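Long-range contact in cpftsy (Physcomitrella patens, PDB 4AK9), which probably acts as the GTP-binding receptor for the chloroplast signal recognition particle, helping to deliver proteins to the thylakoid membrane: residues I69-I73 and A91-I96. Sequence-based numbering, arbitrary orientation.
Sequences IVDTI and ALKKNI
Ile69 and Asn95, and Ile73 and Ala91, have the nearest CA atoms where two helices run in largely opposed directions, the axes of the segments 69-73 and 91-96 coming within 9.6 Å at an angle of 130°. The first of these pairs brings the backbones closer, with CA of Ile69 6.1 Å from CA of Asn95. The CB of Asn95 is directed toward the other helix, and its amide nitrogen lies among the Ile69 carbonyl and the side chains of Thr72 and Ile73. ND2 donates a weak, bent hydrogen bond to the carbonyl O of Ile69, 3.5 Å long with an N-H...O angle of 136°. The same nitrogen lies 3.6 Å from CG1 of Ile73. The Thr72 and Asn95 side chains come from opposite directions to meet, Thr72 CG2 lying 3.7 Å from Asn95 ND2. That methyl is available because Thr72 holds CG2 anti to its backbone nitrogen, leaving OG1 to bond back to the carbonyl of Lys68. With Asn95 replaced by an alanine, the Ile69 carbonyl would probably lose this side-chain donor, and a gap is likely to open beside Thr72 and Ile73.

These helices, 63-78 and 85-101, belong to the helical bundle of the SRP GTPases, the N domain that accompanies the GTPase domain. Among the buried residues the contact is apolar. CG2 of Ile69 meets CD1 of Leu92 at 3.5 Å, and the other branch of the isoleucine, extended (chi2 167°), carries CD1 to CG1 of Ile96 at 3.9 Å. One turn further along helix 63-78, CD1 of Ile73 rests beside CA and CB of Leu92, and its CG1 lies near the methyl of Ala91. Helix 45-58 contributes Leu49 against Ile73, whereas Phe317, near the C-terminus, packs on Leu92 and Ile96.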
ATOM      1  N   ILE A  69     -10.896  -1.967 -12.751  1.00 21.48           N
ATOM      2  CA  ILE A  69     -11.259  -3.385 -12.800  1.00 25.56           C
ATOM      3  C   ILE A  69     -12.715  -3.614 -12.435  1.00 23.48           C
ATOM      4  O   ILE A  69     -13.444  -4.297 -13.153  1.00 29.22           O
ATOM      5  CB  ILE A  69     -10.377  -4.222 -11.850  1.00 20.16           C
ATOM      6  CG1 ILE A  69      -8.961  -4.270 -12.410  1.00 21.33           C
ATOM      7  CG2 ILE A  69     -10.935  -5.632 -11.708  1.00 24.02           C
ATOM      8  CD1 ILE A  69      -7.909  -4.803 -11.435  1.00 20.23           C
ATOM      9  N   VAL A  70     -13.144  -3.045 -11.316  1.00 22.67           N
ATOM     10  CA  VAL A  70     -14.492  -3.286 -10.834  1.00 22.94           C
ATOM     11  C   VAL A  70     -15.541  -2.519 -11.660  1.00 27.51           C
ATOM     12  O   VAL A  70     -16.642  -3.037 -11.902  1.00 28.23           O
ATOM     13  CB  VAL A  70     -14.571  -3.018  -9.316  1.00 25.73           C
ATOM     14  CG1 VAL A  70     -15.996  -3.148  -8.781  1.00 29.68           C
ATOM     15  CG2 VAL A  70     -13.627  -4.007  -8.576  1.00 26.45           C
ATOM     16  N   ASP A  71     -15.181  -1.335 -12.148  1.00 26.15           N
ATOM     17  CA  ASP A  71     -16.121  -0.498 -12.906  1.00 30.34           C
ATOM     18  C   ASP A  71     -16.583  -1.205 -14.172  1.00 31.76           C
ATOM     19  O   ASP A  71     -17.761  -1.171 -14.505  1.00 29.36           O
ATOM     20  CB  ASP A  71     -15.510   0.859 -13.230  1.00 28.69           C
ATOM     21  CG  ASP A  71     -16.555   1.978 -13.289  1.00 47.31           C
ATOM     22  OD1 ASP A  71     -17.631   1.856 -12.654  1.00 42.63           O
ATOM     23  OD2 ASP A  71     -16.293   2.985 -13.980  1.00 59.00           O
ATOM     24  N   THR A  72     -15.667  -1.891 -14.850  1.00 26.85           N
ATOM     25  CA  THR A  72     -16.024  -2.712 -16.015  1.00 28.95           C
ATOM     26  C   THR A  72     -17.054  -3.812 -15.662  1.00 29.19           C
ATOM     27  O   THR A  72     -17.992  -4.093 -16.434  1.00 34.08           O
ATOM     28  CB  THR A  72     -14.745  -3.354 -16.607  1.00 31.01           C
ATOM     29  OG1 THR A  72     -13.806  -2.316 -16.929  1.00 38.13           O
ATOM     30  CG2 THR A  72     -15.069  -4.132 -17.853  1.00 39.21           C
ATOM     31  N   ILE A  73     -16.881  -4.432 -14.500  1.00 26.10           N
ATOM     32  CA  ILE A  73     -17.805  -5.444 -14.012  1.00 27.80           C
ATOM     33  C   ILE A  73     -19.175  -4.837 -13.725  1.00 29.93           C
ATOM     34  O   ILE A  73     -20.209  -5.434 -14.071  1.00 29.75           O
ATOM     35  CB  ILE A  73     -17.265  -6.119 -12.739  1.00 26.38           C
ATOM     36  CG1 ILE A  73     -15.976  -6.895 -13.056  1.00 25.66           C
ATOM     37  CG2 ILE A  73     -18.313  -7.033 -12.067  1.00 23.29           C
ATOM     38  CD1 ILE A  73     -15.277  -7.399 -11.809  1.00 25.95           C
ATOM     39  N   ALA A  91     -15.088 -12.675 -15.016  1.00 25.23           N
ATOM     40  CA  ALA A  91     -14.834 -11.376 -15.634  1.00 29.65           C
ATOM     41  C   ALA A  91     -13.695 -10.669 -14.903  1.00 25.13           C
ATOM     42  O   ALA A  91     -12.881  -9.965 -15.522  1.00 27.24           O
ATOM     43  CB  ALA A  91     -16.083 -10.515 -15.625  1.00 29.01           C
ATOM     44  N   LEU A  92     -13.656 -10.853 -13.588  1.00 25.66           N
ATOM     45  CA  LEU A  92     -12.576 -10.294 -12.776  1.00 27.22           C
ATOM     46  C   LEU A  92     -11.204 -10.774 -13.283  1.00 26.47           C
ATOM     47  O   LEU A  92     -10.299  -9.978 -13.486  1.00 23.94           O
ATOM     48  CB  LEU A  92     -12.774 -10.671 -11.311  1.00 23.96           C
ATOM     49  CG  LEU A  92     -11.628 -10.336 -10.334  1.00 24.85           C
ATOM     50  CD1 LEU A  92     -11.430  -8.811 -10.225  1.00 26.31           C
ATOM     51  CD2 LEU A  92     -11.916 -10.922  -8.976  1.00 26.89           C
ATOM     52  N   LYS A  93     -11.066 -12.078 -13.491  1.00 25.96           N
ATOM     53  CA  LYS A  93      -9.811 -12.636 -13.991  1.00 27.56           C
ATOM     54  C   LYS A  93      -9.476 -12.101 -15.367  1.00 24.79           C
ATOM     55  O   LYS A  93      -8.323 -11.749 -15.621  1.00 22.49           O
ATOM     56  CB  LYS A  93      -9.845 -14.176 -14.007  1.00 26.76           C
ATOM     57  CG  LYS A  93     -10.009 -14.789 -12.625  1.00 28.89           C
ATOM     58  CD  LYS A  93     -10.126 -16.328 -12.675  1.00 33.21           C
ATOM     59  CE  LYS A  93      -8.933 -16.940 -13.400  1.00 39.55           C
ATOM     60  NZ  LYS A  93      -8.923 -18.432 -13.323  1.00 47.97           N
ATOM     61  N   LYS A  94     -10.459 -12.057 -16.270  1.00 22.31           N
ATOM     62  CA  LYS A  94     -10.197 -11.571 -17.630  1.00 28.36           C
ATOM     63  C   LYS A  94      -9.806 -10.110 -17.677  1.00 25.22           C
ATOM     64  O   LYS A  94      -8.952  -9.731 -18.462  1.00 23.48           O
ATOM     65  CB  LYS A  94     -11.391 -11.816 -18.561  1.00 31.83           C
ATOM     66  CG  LYS A  94     -11.616 -13.278 -18.809  1.00 40.13           C
ATOM     67  CD  LYS A  94     -12.895 -13.557 -19.596  1.00 51.99           C
ATOM     68  CE  LYS A  94     -13.104 -15.066 -19.739  1.00 52.98           C
ATOM     69  NZ  LYS A  94     -14.535 -15.418 -19.979  1.00 53.82           N
ATOM     70  N   ASN A  95     -10.436  -9.290 -16.842  1.00 24.10           N
ATOM     71  CA  ASN A  95     -10.136  -7.875 -16.806  1.00 23.04           C
ATOM     72  C   ASN A  95      -8.718  -7.651 -16.299  1.00 22.58           C
ATOM     73  O   ASN A  95      -8.022  -6.764 -16.789  1.00 20.34           O
ATOM     74  CB  ASN A  95     -11.109  -7.103 -15.921  1.00 26.27           C
ATOM     75  CG  ASN A  95     -12.510  -7.054 -16.502  1.00 38.56           C
ATOM     76  OD1 ASN A  95     -12.716  -7.335 -17.687  1.00 40.39           O
ATOM     77  ND2 ASN A  95     -13.486  -6.692 -15.666  1.00 34.98           N
ATOM     78  N   ILE A  96      -8.282  -8.479 -15.352  1.00 20.67           N
ATOM     79  CA  ILE A  96      -6.915  -8.356 -14.854  1.00 20.34           C
ATOM     80  C   ILE A  96      -5.940  -8.774 -15.939  1.00 19.52           C
ATOM     81  O   ILE A  96      -4.936  -8.112 -16.177  1.00 19.42           O
ATOM     82  CB  ILE A  96      -6.689  -9.151 -13.542  1.00 19.51           C
ATOM     83  CG1 ILE A  96      -7.519  -8.511 -12.437  1.00 17.25           C
ATOM     84  CG2 ILE A  96      -5.195  -9.143 -13.168  1.00 20.63           C
ATOM     85  CD1 ILE A  96      -7.676  -9.369 -11.186  1.00 23.37           C
TER